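Local coordinates for protein Cfl (Pectobacterium brasiliense, PDB 7A9J) that probably activates coronafacic acid and related carboxylic acids with ATP for amide formation, as an adenylate-forming enzyme of the AMP-binding family, at residues 129-132 / 133-136; 161-164 / 165-168; 247-251 / 252-256; 422-425 / 426-429; 516-519 / 520-524. The protein carries 1 engineered substitution. All blocks are in the same frame, centred on the assembly; numbering follows the deposited sequence.

Overall arrangement
All five contacts are local and follow one another in series along the chain, so none nests in or crosses another. Interaction 1 closes the kink between helices 127-132 and 134-138, and interaction 2 the step from strand 160-162 into a short helix; their centres lie about 18 Å apart. Interaction 3 turns helix 240-251 into strand 255-257, about 27 Å from interaction 2 between centres. Interactions 4 and 5 lie on the opposite side of the chain's centre from interactions 2 and 3. Interaction 4 joins strands 418-423 and 428-430, and interaction 5 spans helix 517-522 from its N-cap. These last two touch through a long, weak ion pair between Asp426 and Arg517, linking the 422-429 turn to helix 517-522.

Interaction 1: 129-132 / 133-136; sequences RFYE and TKQE. With PO4 (phosphate ion), chain C.
Lys134 lays its methylene chain against two aromatic rings of the preceding turn. Its CD is 3.5 Å from Phe130 CE2, and Lys134 CB stands above one face of the Phe130 ring, toward the rim. Lys134 and Tyr131 instead run side by side in the same direction, with CD 3.8 Å from Tyr131 CE1. Phe130 in turn points an edge at the Tyr131 face, its CD2 over the ring centre. The polar ends are held outside the turn, Lys134 by Glu138 and Tyr131 by Asp155. The site is a helix-helix junction: Thr133 occupies the N-cap position of helix 134-138 but makes no side-chain cap. With OG1 beside its own backbone N (chi1 -37°), Thr133 donates from OG1 to Arg129 O at 2.8 Å, and Thr133 N reaches Phe130 O at 3.0 Å. Arg129 meets a phosphate ion, probably from the crystallisation liquor, edge-on: NH1 donates to O1 at 3.0 Å and NH2 to O4 at 2.8 Å. Lys128 NZ and Glu261 N also bind it.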
loop_
_atom_site.group_PDB
_atom_site.type_symbol
_atom_site.label_atom_id
_atom_site.label_comp_id
_atom_site.label_asym_id
_atom_site.label_seq_id
_atom_site.Cartn_x
_atom_site.Cartn_y
_atom_site.Cartn_z
ATOM N N ARG A 129 7.570 15.823 -13.135
ATOM C CA ARG A 129 6.443 15.078 -13.728
ATOM C C ARG A 129 5.899 15.798 -14.960
ATOM O O ARG A 129 5.676 15.190 -16.016
ATOM C CB ARG A 129 5.339 14.869 -12.684
ATOM C CG ARG A 129 5.421 13.467 -11.995
ATOM C CD ARG A 129 6.870 13.103 -11.534
ATOM N NE ARG A 129 7.313 13.951 -10.400
ATOM C CZ ARG A 129 8.303 13.604 -9.576
ATOM N NH1 ARG A 129 8.917 12.410 -9.771
ATOM N NH2 ARG A 129 8.698 14.444 -8.608
ATOM N N PHE A 130 5.720 17.112 -14.855
ATOM C CA PHE A 130 5.237 17.879 -15.995
ATOM C C PHE A 130 6.150 17.765 -17.203
ATOM O O PHE A 130 5.672 17.621 -18.323
ATOM C CB PHE A 130 5.055 19.372 -15.583
ATOM C CG PHE A 130 4.565 20.233 -16.714
ATOM C CD1 PHE A 130 3.233 20.145 -17.119
ATOM C CD2 PHE A 130 5.397 21.156 -17.300
ATOM C CE1 PHE A 130 2.789 20.964 -18.196
ATOM C CE2 PHE A 130 4.983 21.944 -18.408
ATOM C CZ PHE A 130 3.649 21.855 -18.817
ATOM N N TYR A 131 7.464 17.958 -17.038
ATOM C CA TYR A 131 8.273 18.078 -18.223
ATOM C C TYR A 131 8.476 16.719 -18.890
ATOM O O TYR A 131 8.777 16.672 -20.073
ATOM C CB TYR A 131 9.612 18.747 -17.909
ATOM C CG TYR A 131 9.402 20.243 -17.912
ATOM C CD1 TYR A 131 9.270 20.923 -19.119
ATOM C CD2 TYR A 131 9.257 20.948 -16.718
ATOM C CE1 TYR A 131 9.060 22.351 -19.139
ATOM C CE2 TYR A 131 9.036 22.349 -16.735
ATOM C CZ TYR A 131 8.908 22.997 -17.926
ATOM O OH TYR A 131 8.712 24.390 -17.970
ATOM N N GLU A 132 8.239 15.649 -18.142
ATOM C CA GLU A 132 8.250 14.308 -18.750
ATOM C C GLU A 132 6.998 14.051 -19.590
ATOM O O GLU A 132 6.949 13.084 -20.374
ATOM C CB GLU A 132 8.314 13.265 -17.620
ATOM C CG GLU A 132 9.720 13.010 -17.089
ATOM C CD GLU A 132 9.742 12.273 -15.729
ATOM O OE1 GLU A 132 8.668 11.882 -15.181
ATOM O OE2 GLU A 132 10.864 12.082 -15.201
ATOM N N THR A 133 5.973 14.876 -19.406
ATOM C CA THR A 133 4.619 14.644 -19.896
ATOM C C THR A 133 4.050 15.872 -20.601
ATOM O O THR A 133 2.831 15.974 -20.772
ATOM C CB THR A 133 3.717 14.272 -18.718
ATOM O OG1 THR A 133 4.457 13.462 -17.802
ATOM C CG2 THR A 133 2.544 13.420 -19.212
ATOM N N LYS A 134 4.902 16.824 -20.966
ATOM C CA LYS A 134 4.426 18.175 -21.256
ATOM C C LYS A 134 3.489 18.196 -22.465
ATOM O O LYS A 134 2.410 18.801 -22.430
ATOM C CB LYS A 134 5.629 19.091 -21.530
ATOM C CG LYS A 134 5.179 20.545 -21.832
ATOM C CD LYS A 134 6.314 21.501 -21.669
ATOM C CE LYS A 134 5.875 22.939 -22.035
ATOM N NZ LYS A 134 5.523 23.194 -23.464
ATOM N N GLN A 135 3.907 17.574 -23.557
ATOM C CA GLN A 135 3.110 17.639 -24.778
ATOM C C GLN A 135 1.758 16.972 -24.568
ATOM O O GLN A 135 0.720 17.493 -24.991
ATOM C CB GLN A 135 3.874 16.987 -25.922
ATOM C CG GLN A 135 5.007 17.870 -26.418
ATOM C CD GLN A 135 5.834 17.196 -27.483
ATOM O OE1 GLN A 135 5.656 16.000 -27.756
ATOM N NE2 GLN A 135 6.742 17.960 -28.109
ATOM N N GLU A 136 1.753 15.850 -23.852
ATOM C CA GLU A 136 0.507 15.143 -23.567
ATOM C C GLU A 136 -0.416 15.988 -22.695
ATOM O O GLU A 136 -1.597 16.166 -23.001
ATOM C CB GLU A 136 0.817 13.789 -22.903
ATOM C CG GLU A 136 1.561 12.789 -23.814
ATOM C CD GLU A 136 3.072 13.075 -23.985
ATOM O OE1 GLU A 136 3.618 13.988 -23.301
ATOM O OE2 GLU A 136 3.719 12.386 -24.799
HETATM P P PO4 C . 11.415 12.833 -6.571
HETATM O O1 PO4 C . 11.055 11.853 -7.711
HETATM O O2 PO4 C . 12.846 13.311 -6.684
HETATM O O3 PO4 C . 11.246 12.107 -5.272
HETATM O O4 PO4 C . 10.536 14.036 -6.562
#

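Interaction 2: 161-164 / 165-168; sequences HNWE and EIIS
Glu165 reaches back past the start of its short, weakly bonded helix to His161 and Asn162, gripping both with one carboxylate. CG lies beside the backbone N (chi1 -65°) and the chain extends beyond it, which carries the carboxylate to both. OE1 accepts a hydrogen bond from His161 ND1 at 2.7 Å, on the syn side but tilted from both planes, which stand 73° apart. OE2 accepts from Asn162 N at 2.9 Å, the donor lying above the carboxylate plane. That bond is one half of a capping box; in the other, Asn162 OD1 receives Glu164 N at 2.8 Å on an in-plane lone pair. Trp163 follows strand 160-162, outermost in the parallel sheet, and its indole packs against helices 50-66 and 83-95. Ile166 CG2 sits 3.8 Å from the centroid of its six-membered ring and 8° off the normal, a CH-pi contact. With an N-H donor on each oxygen, the Glu165 carboxylate is probably kept ionised, and its charge would probably polarise the His161 imidazole.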
loop_
_atom_site.group_PDB
_atom_site.type_symbol
_atom_site.label_atom_id
_atom_site.label_comp_id
_atom_site.label_asym_id
_atom_site.label_seq_id
_atom_site.Cartn_x
_atom_site.Cartn_y
_atom_site.Cartn_z
ATOM N N HIS A 161 0.595 27.699 -16.124
ATOM C CA HIS A 161 0.901 28.702 -15.113
ATOM C C HIS A 161 1.941 28.162 -14.144
ATOM O O HIS A 161 2.056 26.952 -13.927
ATOM C CB HIS A 161 -0.370 29.104 -14.339
ATOM C CG HIS A 161 -1.402 29.741 -15.207
ATOM N ND1 HIS A 161 -1.444 31.104 -15.447
ATOM C CD2 HIS A 161 -2.412 29.195 -15.925
ATOM C CE1 HIS A 161 -2.443 31.366 -16.275
ATOM N NE2 HIS A 161 -3.062 30.227 -16.558
ATOM N N ASN A 162 2.696 29.072 -13.553
ATOM C CA ASN A 162 3.580 28.671 -12.466
ATOM C C ASN A 162 2.765 28.466 -11.196
ATOM O O ASN A 162 1.813 29.216 -10.924
ATOM C CB ASN A 162 4.634 29.769 -12.254
ATOM C CG ASN A 162 5.748 29.349 -11.316
ATOM O OD1 ASN A 162 5.521 29.130 -10.119
ATOM N ND2 ASN A 162 6.969 29.235 -11.859
ATOM N N TRP A 163 3.179 27.482 -10.390
ATOM C CA TRP A 163 2.543 27.199 -9.104
ATOM C C TRP A 163 2.431 28.456 -8.234
ATOM O O TRP A 163 1.446 28.625 -7.501
ATOM C CB TRP A 163 3.358 26.155 -8.344
ATOM C CG TRP A 163 3.036 26.041 -6.899
ATOM C CD1 TRP A 163 3.717 26.611 -5.835
ATOM C CD2 TRP A 163 1.948 25.321 -6.343
ATOM N NE1 TRP A 163 3.109 26.265 -4.669
ATOM C CE2 TRP A 163 2.000 25.505 -4.939
ATOM C CE3 TRP A 163 0.930 24.540 -6.892
ATOM C CZ2 TRP A 163 1.083 24.920 -4.083
ATOM C CZ3 TRP A 163 0.026 23.903 -6.022
ATOM C CH2 TRP A 163 0.094 24.134 -4.637
ATOM N N GLU A 164 3.467 29.285 -8.243
ATOM C CA GLU A 164 3.425 30.503 -7.402
ATOM C C GLU A 164 2.183 31.337 -7.660
ATOM O O GLU A 164 1.734 32.081 -6.771
ATOM C CB GLU A 164 4.678 31.313 -7.613
ATOM C CG GLU A 164 5.875 30.499 -7.317
ATOM C CD GLU A 164 6.549 30.817 -6.015
ATOM O OE1 GLU A 164 7.778 31.059 -6.060
ATOM O OE2 GLU A 164 5.869 30.816 -4.959
ATOM N N GLU A 165 1.618 31.239 -8.866
ATOM C CA GLU A 165 0.441 32.037 -9.167
ATOM C C GLU A 165 -0.752 31.607 -8.325
ATOM O O GLU A 165 -1.577 32.456 -7.943
ATOM C CB GLU A 165 0.098 31.951 -10.650
ATOM C CG GLU A 165 1.130 32.538 -11.570
ATOM C CD GLU A 165 0.782 32.308 -13.044
ATOM O OE1 GLU A 165 -0.365 32.641 -13.443
ATOM O OE2 GLU A 165 1.654 31.774 -13.789
ATOM N N ILE A 166 -0.841 30.319 -7.993
ATOM C CA ILE A 166 -2.001 29.832 -7.268
ATOM C C ILE A 166 -1.960 30.235 -5.804
ATOM O O ILE A 166 -2.985 30.111 -5.120
ATOM C CB ILE A 166 -2.125 28.291 -7.412
ATOM C CG1 ILE A 166 -3.578 27.831 -7.378
ATOM C CG2 ILE A 166 -1.377 27.540 -6.281
ATOM C CD1 ILE A 166 -3.690 26.321 -7.649
ATOM N N ILE A 167 -0.796 30.614 -5.273
ATOM C CA ILE A 167 -0.734 31.072 -3.882
ATOM C C ILE A 167 -0.396 32.560 -3.753
ATOM O O ILE A 167 -0.003 33.004 -2.677
ATOM C CB ILE A 167 0.265 30.237 -3.067
ATOM C CG1 ILE A 167 1.640 30.249 -3.785
ATOM C CG2 ILE A 167 -0.302 28.808 -2.845
ATOM C CD1 ILE A 167 2.731 29.569 -2.993
ATOM N N SER A 168 -0.460 33.326 -4.837
ATOM C CA SER A 168 -0.017 34.715 -4.755
ATOM C C SER A 168 -1.043 35.600 -4.056
ATOM O O SER A 168 -0.666 36.637 -3.519
ATOM C CB SER A 168 0.315 35.225 -6.153
ATOM O OG SER A 168 -0.844 35.225 -6.958
#

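Interaction 3: 247-251 / 252-256; sequences FAALQ and KGYSV
Val256 CG2 fits the shallow dip between Ala249 and Leu250 on the last turn of helix 240-251, where a Schellman motif reverses the chain. The turn links the helix to strand 255-257 in a beta-alpha-beta unit that begins with strand 230-233. The methyl is 3.8 Å from Ala249 CB and 4.0 Å from Leu250 CD2, and the Leu250 and Val256 side chains meet at about a right angle. Tyr254 CB approaches Ala249 CB to 4.2 Å, and Ile231 of strand 230-233 touches both residues. Lys252 CB lies over the centre of one face of the Tyr254 ring, 3.9 Å above its plane, while Lys252 CG rests 3.3 Å from Ala248 O. The ammonium of Lys252 goes on to the carbonyls of Lys214 and Ile217. Two bonds define the motif. Tyr254 N donates to Ala249 O at 3.0 Å, and inside that loop Gly253 has left helical angles, with a phi of 82°. Gly253 N meets Leu250 O at 2.8 Å, from well above the carbonyl plane and away from a lone pair.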
loop_
_atom_site.group_PDB
_atom_site.type_symbol
_atom_site.label_atom_id
_atom_site.label_comp_id
_atom_site.label_asym_id
_atom_site.label_seq_id
_atom_site.Cartn_x
_atom_site.Cartn_y
_atom_site.Cartn_z
ATOM N N PHE A 247 -3.554 11.842 5.921
ATOM C CA PHE A 247 -4.687 12.467 6.562
ATOM C C PHE A 247 -4.854 11.941 7.984
ATOM O O PHE A 247 -5.110 12.708 8.920
ATOM C CB PHE A 247 -6.014 12.214 5.824
ATOM C CG PHE A 247 -6.096 12.827 4.449
ATOM C CD1 PHE A 247 -5.510 14.092 4.154
ATOM C CD2 PHE A 247 -6.883 12.238 3.498
ATOM C CE1 PHE A 247 -5.653 14.623 2.874
ATOM C CE2 PHE A 247 -7.008 12.771 2.219
ATOM C CZ PHE A 247 -6.443 13.991 1.913
ATOM N N ALA A 248 -4.722 10.622 8.151
ATOM C CA ALA A 248 -4.977 10.041 9.464
ATOM C C ALA A 248 -3.926 10.471 10.466
ATOM O O ALA A 248 -4.278 10.784 11.609
ATOM C CB ALA A 248 -4.998 8.481 9.359
ATOM N N ALA A 249 -2.648 10.513 10.054
ATOM C CA ALA A 249 -1.588 10.925 10.965
ATOM C C ALA A 249 -1.786 12.377 11.409
ATOM O O ALA A 249 -1.708 12.688 12.586
ATOM C CB ALA A 249 -0.200 10.842 10.309
ATOM N N LEU A 250 -2.045 13.266 10.451
ATOM C CA LEU A 250 -2.258 14.677 10.783
ATOM C C LEU A 250 -3.462 14.847 11.689
ATOM O O LEU A 250 -3.383 15.587 12.668
ATOM C CB LEU A 250 -2.402 15.505 9.500
ATOM C CG LEU A 250 -1.135 15.525 8.639
ATOM C CD1 LEU A 250 -1.433 16.212 7.268
ATOM C CD2 LEU A 250 -0.025 16.295 9.367
ATOM N N GLN A 251 -4.550 14.118 11.434
ATOM C CA GLN A 251 -5.722 14.175 12.314
ATOM C C GLN A 251 -5.459 13.631 13.712
ATOM O O GLN A 251 -6.045 14.121 14.679
ATOM C CB GLN A 251 -6.889 13.408 11.733
ATOM C CG GLN A 251 -7.489 14.148 10.627
ATOM C CD GLN A 251 -8.694 13.339 10.047
ATOM O OE1 GLN A 251 -9.452 12.653 10.782
ATOM N NE2 GLN A 251 -8.828 13.407 8.773
ATOM N N LYS A 252 -4.514 12.729 13.859
ATOM C CA LYS A 252 -4.091 12.322 15.207
ATOM C C LYS A 252 -3.051 13.268 15.812
ATOM O O LYS A 252 -2.611 13.044 16.954
ATOM C CB LYS A 252 -3.534 10.887 15.109
ATOM C CG LYS A 252 -4.638 9.880 14.764
ATOM C CD LYS A 252 -4.180 8.352 14.749
ATOM C CE LYS A 252 -4.041 7.883 16.153
ATOM N NZ LYS A 252 -3.821 6.488 16.104
ATOM N N GLY A 253 -2.656 14.308 15.088
ATOM C CA GLY A 253 -1.683 15.282 15.571
ATOM C C GLY A 253 -0.234 14.871 15.433
ATOM O O GLY A 253 0.643 15.553 15.997
ATOM N N TYR A 254 0.051 13.813 14.675
ATOM C CA TYR A 254 1.423 13.413 14.409
ATOM C C TYR A 254 1.999 14.234 13.275
ATOM O O TYR A 254 1.258 14.777 12.450
ATOM C CB TYR A 254 1.444 11.935 13.999
ATOM C CG TYR A 254 0.814 10.965 14.981
ATOM C CD1 TYR A 254 0.757 11.265 16.331
ATOM C CD2 TYR A 254 0.322 9.711 14.523
ATOM C CE1 TYR A 254 0.188 10.361 17.239
ATOM C CE2 TYR A 254 -0.275 8.801 15.414
ATOM C CZ TYR A 254 -0.297 9.137 16.768
ATOM O OH TYR A 254 -0.856 8.274 17.686
ATOM N N SER A 255 3.335 14.348 13.228
ATOM C CA SER A 255 3.922 14.929 12.036
ATOM C C SER A 255 4.100 13.835 11.003
ATOM O O SER A 255 4.116 12.646 11.321
ATOM C CB SER A 255 5.268 15.612 12.294
ATOM O OG SER A 255 6.210 14.664 12.754
ATOM N N VAL A 256 4.220 14.250 9.750
ATOM C CA VAL A 256 4.437 13.336 8.636
ATOM C C VAL A 256 5.792 13.677 8.033
ATOM O O VAL A 256 6.080 14.846 7.725
ATOM C CB VAL A 256 3.325 13.452 7.575
ATOM C CG1 VAL A 256 3.663 12.613 6.304
ATOM C CG2 VAL A 256 1.966 13.064 8.172
#

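Interaction 4: 422-425 / 426-429; sequences GREK and DQIK
Asp426 packs back on Arg423 across a one-turn 3-10 segment between strands 418-423 and 428-430. The sequence here resembles the A8 core motif of adenylate-forming enzymes, which carries the hinge between the large and C-terminal domains. From the backbone, Asp426 CB lies 3.7 Å from Arg423 O. CG, turned anti to its own carbonyl carbon (chi1 -69°), comes 4.1 Å from Arg423 CB. At the tip OD1 lies 3.7 Å from Lys425 C, while OD2 touches the methylenes of Arg423. A water donates to OD2 at 2.7 Å and accepts from Arg423 N at 2.8 Å, bridging the turn's two ends. A second water lies between OD2 and Lys425 NZ, and Arg517 NH1 forms a long, weak ion pair with OD2. The Arg423 guanidinium does not reach this carboxylate, NE staying 5.9 Å from Asp426 OD2, and its NH1 pairs with Asp408. The backbone closes the turn with Asp426 N bonded to Arg423 O at 3.0 Å.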
loop_
_atom_site.group_PDB
_atom_site.type_symbol
_atom_site.label_atom_id
_atom_site.label_comp_id
_atom_site.label_asym_id
_atom_site.label_seq_id
_atom_site.Cartn_x
_atom_site.Cartn_y
_atom_site.Cartn_z
ATOM N N GLY A 422 -3.542 -18.575 1.490
ATOM C CA GLY A 422 -3.012 -18.318 0.165
ATOM C C GLY A 422 -4.097 -17.925 -0.825
ATOM O O GLY A 422 -5.277 -17.751 -0.498
ATOM N N ARG A 423 -3.649 -17.684 -2.046
ATOM C CA ARG A 423 -4.584 -17.420 -3.134
ATOM C C ARG A 423 -5.405 -18.659 -3.458
ATOM O O ARG A 423 -4.896 -19.788 -3.495
ATOM C CB ARG A 423 -3.828 -17.006 -4.394
ATOM C CG ARG A 423 -3.001 -15.778 -4.217
ATOM C CD ARG A 423 -3.883 -14.584 -4.155
ATOM N NE ARG A 423 -4.696 -14.403 -5.362
ATOM C CZ ARG A 423 -5.722 -13.550 -5.458
ATOM N NH1 ARG A 423 -6.099 -12.792 -4.404
ATOM N NH2 ARG A 423 -6.390 -13.483 -6.612
ATOM N N GLU A 424 -6.693 -18.443 -3.724
ATOM C CA GLU A 424 -7.525 -19.576 -4.122
ATOM C C GLU A 424 -6.936 -20.289 -5.317
ATOM O O GLU A 424 -7.025 -21.530 -5.426
ATOM C CB GLU A 424 -8.940 -19.111 -4.440
ATOM C CG GLU A 424 -9.896 -20.274 -4.788
ATOM C CD GLU A 424 -11.370 -19.887 -4.693
ATOM O OE1 GLU A 424 -12.158 -20.685 -4.122
ATOM O OE2 GLU A 424 -11.747 -18.792 -5.184
ATOM N N LYS A 425 -6.307 -19.540 -6.213
ATOM C CA LYS A 425 -5.836 -20.162 -7.451
ATOM C C LYS A 425 -4.514 -20.894 -7.289
ATOM O O LYS A 425 -4.105 -21.603 -8.207
ATOM C CB LYS A 425 -5.729 -19.083 -8.533
ATOM C CG LYS A 425 -4.569 -18.143 -8.326
ATOM C CD LYS A 425 -4.549 -16.983 -9.328
ATOM C CE LYS A 425 -3.242 -16.192 -9.233
ATOM N NZ LYS A 425 -3.167 -15.252 -8.068
ATOM N N ASP A 426 -3.858 -20.796 -6.142
ATOM C CA ASP A 426 -2.663 -21.594 -5.880
ATOM C C ASP A 426 -2.965 -22.881 -5.149
ATOM O O ASP A 426 -2.030 -23.623 -4.815
ATOM C CB ASP A 426 -1.665 -20.791 -5.049
ATOM C CG ASP A 426 -1.063 -19.646 -5.821
ATOM O OD1 ASP A 426 -1.000 -19.754 -7.066
ATOM O OD2 ASP A 426 -0.657 -18.652 -5.184
ATOM N N GLN A 427 -4.229 -23.103 -4.806
ATOM C CA GLN A 427 -4.613 -24.237 -4.008
ATOM C C GLN A 427 -4.311 -25.510 -4.808
ATOM O O GLN A 427 -4.505 -25.551 -6.029
ATOM C CB GLN A 427 -6.118 -24.150 -3.734
ATOM C CG GLN A 427 -6.795 -25.182 -2.963
ATOM C CD GLN A 427 -8.308 -25.085 -3.160
ATOM O OE1 GLN A 427 -9.006 -26.100 -3.191
ATOM N NE2 GLN A 427 -8.804 -23.879 -3.330
ATOM N N ILE A 428 -3.816 -26.517 -4.121
ATOM C CA ILE A 428 -3.559 -27.849 -4.713
ATOM C C ILE A 428 -4.588 -28.845 -4.177
ATOM O O ILE A 428 -4.977 -28.772 -3.001
ATOM C CB ILE A 428 -2.120 -28.280 -4.351
ATOM C CG1 ILE A 428 -1.103 -27.329 -4.981
ATOM C CG2 ILE A 428 -1.858 -29.779 -4.702
ATOM C CD1 ILE A 428 0.311 -27.527 -4.463
ATOM N N LYS A 429 -5.029 -29.805 -5.025
ATOM C CA LYS A 429 -5.939 -30.854 -4.569
ATOM C C LYS A 429 -5.178 -32.180 -4.491
ATOM O O LYS A 429 -4.529 -32.582 -5.467
ATOM C CB LYS A 429 -7.142 -31.012 -5.502
ATOM C CG LYS A 429 -8.150 -29.912 -5.349
ATOM C CD LYS A 429 -9.112 -30.191 -4.196
ATOM C CE LYS A 429 -10.196 -29.119 -4.127
ATOM N NZ LYS A 429 -11.106 -29.144 -5.317
HETATM O O HOH W 1 -0.917 -18.319 -2.507
HETATM O O HOH W 2 -1.053 -15.949 -7.017
#

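Interaction 5: 516-519 / 520-524; sequences SRRK and LSNEY. With PO4 (phosphate ion), chain D.
The Arg518 guanidinium receives Asn522 on one face: ND2 lies 3.4 Å above the plane, over its centre. The two planes stand 86° apart, so the amide meets the cation with its nitrogen end rather than by stacking. The pair is one turn apart on the short helix 517-522, whose first turn is N-capped by Ser516. Three good backbone bonds, Leu520 N to Ser516 O at 3.1 Å, Ser521 N to Arg517 O at 2.9 Å and Asn522 N to Arg518 O, are followed by a weak fourth from Glu523 N to Lys519 O. Leu520 lies on Val454 of strand 450-460 and Ser521 OG bonds Ser457 O, whereas Arg517 leaves the helix for Glu441. A phosphate ion, probably from the crystallisation liquor, lies at the helix start, where the dipole would probably help hold it. Ser516 OG, set anti to the backbone N (chi1 -175°), works in both directions: it accepts from Lys519 N at 3.0 Å and donates to phosphate O4 at 2.8 Å.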
loop_
_atom_site.group_PDB
_atom_site.type_symbol
_atom_site.label_atom_id
_atom_site.label_comp_id
_atom_site.label_asym_id
_atom_site.label_seq_id
_atom_site.Cartn_x
_atom_site.Cartn_y
_atom_site.Cartn_z
ATOM N N SER A 516 5.096 -16.330 -8.363
ATOM C CA SER A 516 4.233 -17.069 -9.289
ATOM C C SER A 516 4.449 -18.573 -9.220
ATOM O O SER A 516 5.305 -19.123 -9.921
ATOM C CB SER A 516 4.425 -16.645 -10.741
ATOM O OG SER A 516 3.468 -17.331 -11.547
ATOM N N ARG A 517 3.666 -19.256 -8.398
ATOM C CA ARG A 517 3.823 -20.699 -8.369
ATOM C C ARG A 517 3.396 -21.315 -9.695
ATOM O O ARG A 517 3.915 -22.376 -10.075
ATOM C CB ARG A 517 3.061 -21.220 -7.147
ATOM C CG ARG A 517 3.635 -20.661 -5.852
ATOM C CD ARG A 517 2.785 -21.069 -4.643
ATOM N NE ARG A 517 3.304 -20.569 -3.391
ATOM C CZ ARG A 517 3.136 -19.307 -2.985
ATOM N NH1 ARG A 517 2.447 -18.471 -3.745
ATOM N NH2 ARG A 517 3.622 -18.883 -1.821
ATOM N N ARG A 518 2.526 -20.621 -10.436
ATOM C CA ARG A 518 2.090 -21.064 -11.757
ATOM C C ARG A 518 3.246 -21.089 -12.753
ATOM O O ARG A 518 3.410 -22.053 -13.518
ATOM C CB ARG A 518 0.978 -20.143 -12.272
ATOM C CG ARG A 518 0.365 -20.656 -13.542
ATOM C CD ARG A 518 -0.266 -19.607 -14.441
ATOM N NE ARG A 518 -0.549 -20.253 -15.724
ATOM C CZ ARG A 518 -0.016 -19.903 -16.893
ATOM N NH1 ARG A 518 0.805 -18.857 -16.967
ATOM N NH2 ARG A 518 -0.330 -20.593 -17.991
ATOM N N LYS A 519 4.025 -20.015 -12.807
ATOM C CA LYS A 519 5.146 -20.015 -13.734
ATOM C C LYS A 519 6.227 -21.005 -13.309
ATOM O O LYS A 519 6.866 -21.631 -14.168
ATOM C CB LYS A 519 5.698 -18.599 -13.870
ATOM C CG LYS A 519 4.662 -17.663 -14.519
ATOM C CD LYS A 519 5.094 -16.198 -14.531
ATOM C CE LYS A 519 3.897 -15.268 -14.284
ATOM N NZ LYS A 519 4.324 -13.875 -13.989
ATOM N N LEU A 520 6.426 -21.197 -12.005
ATOM C CA LEU A 520 7.386 -22.212 -11.588
ATOM C C LEU A 520 6.928 -23.604 -11.987
ATOM O O LEU A 520 7.746 -24.409 -12.454
ATOM C CB LEU A 520 7.635 -22.125 -10.093
ATOM C CG LEU A 520 8.535 -20.956 -9.743
ATOM C CD1 LEU A 520 8.542 -20.696 -8.240
ATOM C CD2 LEU A 520 9.943 -21.221 -10.260
ATOM N N SER A 521 5.628 -23.916 -11.822
ATOM C CA SER A 521 5.115 -25.202 -12.280
ATOM C C SER A 521 5.402 -25.386 -13.754
ATOM O O SER A 521 5.707 -26.501 -14.214
ATOM C CB SER A 521 3.601 -25.321 -12.046
ATOM O OG SER A 521 3.123 -26.602 -12.511
ATOM N N ASN A 522 5.271 -24.295 -14.515
ATOM C CA ASN A 522 5.459 -24.361 -15.959
ATOM C C ASN A 522 6.910 -24.600 -16.321
ATOM O O ASN A 522 7.173 -25.183 -17.379
ATOM C CB ASN A 522 4.967 -23.064 -16.616
ATOM C CG ASN A 522 3.454 -23.034 -16.780
ATOM O OD1 ASN A 522 2.812 -24.077 -16.813
ATOM N ND2 ASN A 522 2.877 -21.833 -16.883
ATOM N N GLU A 523 7.836 -24.285 -15.402
ATOM C CA GLU A 523 9.269 -24.459 -15.611
ATOM C C GLU A 523 9.850 -25.620 -14.825
ATOM O O GLU A 523 11.076 -25.673 -14.609
ATOM C CB GLU A 523 9.981 -23.155 -15.221
ATOM C CG GLU A 523 9.379 -21.964 -15.914
ATOM C CD GLU A 523 9.580 -22.035 -17.413
ATOM O OE1 GLU A 523 8.649 -21.677 -18.172
ATOM O OE2 GLU A 523 10.675 -22.474 -17.830
ATOM N N TYR A 524 8.985 -26.559 -14.405
ATOM C CA TYR A 524 9.379 -27.676 -13.552
ATOM C C TYR A 524 10.538 -28.482 -14.121
ATOM O O TYR A 524 11.500 -28.794 -13.403
ATOM C CB TYR A 524 8.155 -28.557 -13.338
ATOM C CG TYR A 524 8.440 -29.929 -12.767
ATOM C CD1 TYR A 524 8.996 -30.077 -11.501
ATOM C CD2 TYR A 524 8.106 -31.076 -13.478
ATOM C CE1 TYR A 524 9.242 -31.344 -10.966
ATOM C CE2 TYR A 524 8.342 -32.354 -12.942
ATOM C CZ TYR A 524 8.915 -32.473 -11.692
ATOM O OH TYR A 524 9.164 -33.722 -11.142
HETATM P P PO4 D . 0.082 -15.807 -11.456
HETATM O O1 PO4 D . -1.018 -16.717 -11.948
HETATM O O2 PO4 D . 0.882 -15.318 -12.644
HETATM O O3 PO4 D . -0.554 -14.638 -10.738
HETATM O O4 PO4 D . 0.986 -16.569 -10.509
#